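Local coordinates for mandelate racemase/muconate lactonizing enzyme family protein (Roseovarius sp. TM1035, PDB 3T9P) that probably catalyses an isomerisation, or a related reaction of the mandelate racemase/muconate lactonizing enzyme family, on a substrate not yet identified, at residues W265-M268 / L269-A273; W112-R115 / G116-G120. One frame throughout, in Å; residues are numbered along the deposited sequence.

Interaction 1: W265-M268 / L269-A273; sequences WQLM and LDRGA
Leu267 and Arg271, one helical turn apart, meet with the leucine methyl lying over the flat end of the arginine. CD1 of Leu267 sits 3.4 Å above the guanidinium plane of Arg271, displaced toward its rim, and is 3.6 Å from Arg271 NE. The arginine chain bends at chi2 (-56°), which brings both CG and the guanidinium of Arg271 up against CD1 of Leu267. The charged end has its partners elsewhere: NH1 pairs with Asp240, and NH2 with Asp270 of the second subunit. The reciprocal pair joins Asp270 to Arg271 of that subunit, while the two copies of Leu267 pack on each other, so apolar contact and paired charges share the subunit interface.

On the inward side, Met268 runs out extended before turning at its last torsion (chi3 -41°), which brings its CE methyl 3.5 Å above the plane of the Trp265 ring, toward the rim. A flexible thioether suits this place because it can follow the indole surface. Farther back, CG of Met268 touches CB of Ala273 at 3.8 Å; Ala273 is buried here, and its single methyl meets the methionine chain where the main chain turns back.

The last turn is held by Leu269 N to Trp265 O, Asp270 N to Gln266 O and Arg271 N to Leu267 O, the last at 2.9 Å. Gly272 then takes a positive phi, a conformation easy for a residue without CB. Its N binds Leu269 O, and Ala273 N reaches back to Met268 O at 3.0 Å, nearly straight at 171°. This is a Schellman motif, closing helix 262-270 in the beta-alpha-beta unit that leads from strand 252-255 to strand 276-277 in the enolase-type barrel domain.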
loop_
_atom_site.group_PDB
_atom_site.type_symbol
_atom_site.label_atom_id
_atom_site.label_comp_id
_atom_site.label_asym_id
_atom_site.label_seq_id
_atom_site.Cartn_x
_atom_site.Cartn_y
_atom_site.Cartn_z
ATOM N N TRP A 265 -6.988 7.127 -6.843
ATOM C CA TRP A 265 -7.048 8.170 -7.872
ATOM C C TRP A 265 -8.514 8.391 -8.282
ATOM O O TRP A 265 -8.952 9.534 -8.497
ATOM C CB TRP A 265 -6.221 7.790 -9.093
ATOM C CG TRP A 265 -4.768 8.089 -8.824
ATOM C CD1 TRP A 265 -3.821 7.201 -8.473
ATOM C CD2 TRP A 265 -4.146 9.405 -8.797
ATOM N NE1 TRP A 265 -2.555 7.863 -8.357
ATOM C CE2 TRP A 265 -2.767 9.217 -8.480
ATOM C CE3 TRP A 265 -4.628 10.715 -9.022
ATOM C CZ2 TRP A 265 -1.839 10.289 -8.427
ATOM C CZ3 TRP A 265 -3.742 11.801 -8.924
ATOM C CH2 TRP A 265 -2.343 11.584 -8.575
ATOM N N GLN A 266 -9.230 7.282 -8.394
ATOM C CA GLN A 266 -10.659 7.264 -8.710
ATOM C C GLN A 266 -11.509 7.987 -7.698
ATOM O O GLN A 266 -12.309 8.871 -8.058
ATOM C CB GLN A 266 -11.155 5.784 -8.885
ATOM C CG GLN A 266 -11.201 5.365 -10.378
ATOM C CD GLN A 266 -12.095 6.305 -11.234
ATOM O OE1 GLN A 266 -13.074 6.832 -10.730
ATOM N NE2 GLN A 266 -11.702 6.574 -12.499
ATOM N N LEU A 267 -11.381 7.631 -6.439
ATOM C CA LEU A 267 -12.113 8.308 -5.411
ATOM C C LEU A 267 -11.767 9.810 -5.417
ATOM O O LEU A 267 -12.670 10.680 -5.391
ATOM C CB LEU A 267 -11.802 7.654 -4.104
ATOM C CG LEU A 267 -12.168 8.253 -2.760
ATOM C CD1 LEU A 267 -13.729 8.350 -2.605
ATOM C CD2 LEU A 267 -11.605 7.430 -1.559
ATOM N N MET A 268 -10.485 10.132 -5.535
ATOM C CA MET A 268 -10.035 11.551 -5.600
ATOM C C MET A 268 -10.823 12.351 -6.689
ATOM O O MET A 268 -11.274 13.510 -6.439
ATOM C CB MET A 268 -8.495 11.648 -5.842
ATOM C CG MET A 268 -7.990 13.090 -5.875
ATOM S SD MET A 268 -6.233 13.199 -6.467
ATOM C CE MET A 268 -5.410 11.781 -5.660
ATOM N N LEU A 269 -10.849 11.808 -7.883
ATOM C CA LEU A 269 -11.507 12.391 -9.027
ATOM C C LEU A 269 -13.034 12.431 -8.856
ATOM O O LEU A 269 -13.637 13.390 -9.141
ATOM C CB LEU A 269 -11.076 11.703 -10.324
ATOM C CG LEU A 269 -9.628 11.851 -10.791
ATOM C CD1 LEU A 269 -9.345 10.989 -11.978
ATOM C CD2 LEU A 269 -9.270 13.284 -11.078
ATOM N N ASP A 270 -13.599 11.372 -8.308
ATOM C CA ASP A 270 -15.038 11.234 -8.090
ATOM C C ASP A 270 -15.522 12.303 -7.147
ATOM O O ASP A 270 -16.568 12.819 -7.331
ATOM C CB ASP A 270 -15.387 9.905 -7.439
ATOM C CG ASP A 270 -15.401 8.759 -8.370
ATOM O OD1 ASP A 270 -15.248 8.883 -9.578
ATOM O OD2 ASP A 270 -15.527 7.681 -7.833
ATOM N N ARG A 271 -14.734 12.590 -6.125
ATOM C CA ARG A 271 -15.019 13.580 -5.140
ATOM C C ARG A 271 -14.631 15.003 -5.544
ATOM O O ARG A 271 -14.872 15.898 -4.810
ATOM C CB ARG A 271 -14.345 13.229 -3.838
ATOM C CG ARG A 271 -14.749 11.922 -3.237
ATOM C CD ARG A 271 -16.231 11.765 -2.998
ATOM N NE ARG A 271 -16.516 10.569 -2.213
ATOM C CZ ARG A 271 -16.184 10.445 -0.935
ATOM N NH1 ARG A 271 -15.565 11.431 -0.336
ATOM N NH2 ARG A 271 -16.472 9.361 -0.232
ATOM N N GLY A 272 -14.010 15.162 -6.702
ATOM C CA GLY A 272 -13.543 16.434 -7.190
ATOM C C GLY A 272 -12.591 17.101 -6.230
ATOM O O GLY A 272 -12.735 18.235 -5.947
ATOM N N ALA A 273 -11.670 16.336 -5.682
ATOM C CA ALA A 273 -10.709 16.843 -4.729
ATOM C C ALA A 273 -9.706 17.908 -5.225
ATOM O O ALA A 273 -9.370 18.791 -4.510
ATOM C CB ALA A 273 -9.999 15.732 -4.013
#

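Interaction 2: W112-R115 / G116-G120; sequences WDMR and GKLEG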
loop_
_atom_site.group_PDB
_atom_site.type_symbol
_atom_site.label_atom_id
_atom_site.label_comp_id
_atom_site.label_asym_id
_atom_site.label_seq_id
_atom_site.Cartn_x
_atom_site.Cartn_y
_atom_site.Cartn_z
ATOM N N TRP A 112 11.809 0.627 -20.370
ATOM C CA TRP A 112 11.733 1.772 -21.328
ATOM C C TRP A 112 13.138 2.135 -21.827
ATOM O O TRP A 112 13.301 2.472 -22.981
ATOM C CB TRP A 112 11.033 3.007 -20.667
ATOM C CG TRP A 112 9.540 2.755 -20.476
ATOM C CD1 TRP A 112 8.845 2.547 -19.274
ATOM C CD2 TRP A 112 8.586 2.718 -21.512
ATOM N NE1 TRP A 112 7.508 2.406 -19.527
ATOM C CE2 TRP A 112 7.319 2.456 -20.905
ATOM C CE3 TRP A 112 8.671 2.876 -22.927
ATOM C CZ2 TRP A 112 6.142 2.340 -21.668
ATOM C CZ3 TRP A 112 7.493 2.701 -23.699
ATOM C CH2 TRP A 112 6.247 2.443 -23.060
ATOM N N ASP A 113 14.110 2.182 -20.937
ATOM C CA ASP A 113 15.481 2.571 -21.327
ATOM C C ASP A 113 16.037 1.515 -22.292
ATOM O O ASP A 113 16.666 1.850 -23.270
ATOM C CB ASP A 113 16.401 2.611 -20.082
ATOM C CG ASP A 113 17.832 3.235 -20.410
ATOM O OD1 ASP A 113 17.865 4.408 -20.924
ATOM O OD2 ASP A 113 18.887 2.505 -20.139
ATOM N N MET A 114 15.773 0.263 -22.003
ATOM C CA MET A 114 16.164 -0.851 -22.881
ATOM C C MET A 114 15.606 -0.669 -24.278
ATOM O O MET A 114 16.384 -0.682 -25.274
ATOM C CB MET A 114 15.805 -2.235 -22.247
ATOM C CG MET A 114 16.360 -3.489 -23.063
ATOM S SD MET A 114 15.329 -3.794 -24.543
ATOM C CE MET A 114 13.786 -4.304 -23.748
ATOM N N ARG A 115 14.281 -0.493 -24.394
ATOM C CA ARG A 115 13.635 -0.312 -25.698
ATOM C C ARG A 115 14.112 0.960 -26.384
ATOM O O ARG A 115 14.376 0.954 -27.557
ATOM C CB ARG A 115 12.104 -0.265 -25.528
ATOM C CG ARG A 115 11.368 -0.153 -26.846
ATOM C CD ARG A 115 9.890 -0.311 -26.605
ATOM N NE ARG A 115 9.238 0.085 -27.835
ATOM C CZ ARG A 115 7.967 0.430 -27.938
ATOM N NH1 ARG A 115 7.178 0.475 -26.861
ATOM N NH2 ARG A 115 7.501 0.794 -29.122
ATOM N N GLY A 116 14.344 2.017 -25.633
ATOM C CA GLY A 116 14.879 3.262 -26.183
ATOM C C GLY A 116 16.260 3.095 -26.838
ATOM O O GLY A 116 16.450 3.536 -28.007
ATOM N N LYS A 117 17.186 2.425 -26.140
ATOM C CA LYS A 117 18.532 2.087 -26.697
ATOM C C LYS A 117 18.479 1.131 -27.866
ATOM O O LYS A 117 19.243 1.249 -28.811
ATOM C CB LYS A 117 19.392 1.527 -25.572
ATOM C CG LYS A 117 19.817 2.742 -24.651
ATOM C CD LYS A 117 20.317 2.178 -23.264
ATOM C CE LYS A 117 20.922 3.303 -22.444
ATOM N NZ LYS A 117 21.276 2.914 -21.084
ATOM N N LEU A 118 17.597 0.145 -27.817
ATOM C CA LEU A 118 17.440 -0.757 -28.976
ATOM C C LEU A 118 16.921 -0.009 -30.244
ATOM O O LEU A 118 17.392 -0.277 -31.365
ATOM C CB LEU A 118 16.495 -1.902 -28.566
ATOM C CG LEU A 118 16.115 -3.035 -29.531
ATOM C CD1 LEU A 118 17.359 -3.952 -29.742
ATOM C CD2 LEU A 118 14.982 -3.878 -28.907
ATOM N N GLU A 119 15.962 0.916 -30.062
ATOM C CA GLU A 119 15.413 1.718 -31.134
ATOM C C GLU A 119 16.149 2.979 -31.474
ATOM O O GLU A 119 15.801 3.605 -32.488
ATOM C CB GLU A 119 13.918 2.029 -30.934
ATOM C CG GLU A 119 13.146 0.730 -30.759
ATOM C CD GLU A 119 11.649 0.910 -30.817
ATOM O OE1 GLU A 119 11.132 1.945 -31.365
ATOM O OE2 GLU A 119 10.947 0.018 -30.289
ATOM N N GLY A 120 17.160 3.353 -30.701
ATOM C CA GLY A 120 17.849 4.609 -30.923
ATOM C C GLY A 120 17.010 5.879 -30.610
ATOM O O GLY A 120 17.256 6.944 -31.209
#
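Asp113 holds CG anti to its own nitrogen (chi1 -171°), whereas Lys117 carries its CG beside the nitrogen (chi1 -74°) and is stretched out beyond it; together these turns lead the lysine back along the helix to the carboxylate one turn earlier. NZ of Lys117 reaches OD2 of Asp113 at 2.6 Å, on the syn lone pair, in a short salt bridge. A long flexible lysine suits an exposed position from which it must reach an acid that is itself buried. The aspartate is also gripped from elsewhere: Trp50 N binds OD2 and Trp369 N binds OD1, so both oxygens are held and its rotation is probably well fixed.

A second i to i+4 pair uses a similar combination. The extended Arg115 brings NE to OE2 of Glu119 at 3.0 Å, with an N-H...O angle of 176°. The oxygen lies in the guanidinium plane, at its edge, yet the donor stands well above the carboxylate plane, and the two flat groups are turned strongly against each other. OE1 of Glu119 pairs with Lys121, giving the carboxylate a positive partner at each oxygen.

Between these pairs the backbone is regular, with the buried Gly116 bonding through its N to Trp112 O at 2.9 Å and Leu118 N to Met114 O. Gly120 leaves the helix with positive phi, which a residue lacking CB adopts readily.

Among its neighbours, this end of helix 98-119 has Met114 against Val41 and Thr43 of strand 37-43. Trp112 packs on Val123 and Leu126 of helix 123-126, which Arg115 and Glu119 also touch through Leu126, and the ring of Trp112 meets Phe81 edge-to-face.

Overall arrangement
Interactions 1 and 2 both finish a helix, each with a glycine of positive phi just after the last turn. Interaction 1 lies in the enolase-type C-terminal domain region and interaction 2 in the N-terminal domain region, about 35 Å apart between centres. Each has a buried face (Trp265, Leu267, Met268; Trp112, Asp113, Met114) and an exposed one (Gln266, Asp270; Lys117, Leu118). In 265-273 the side-chain contacts along the helix are mostly apolar, and the charges look outward to Asp240 and the second subunit, so this helix end joins the dimer interface. In 112-120 the charges pair along the helix itself, and no other chain of the assembly touches it.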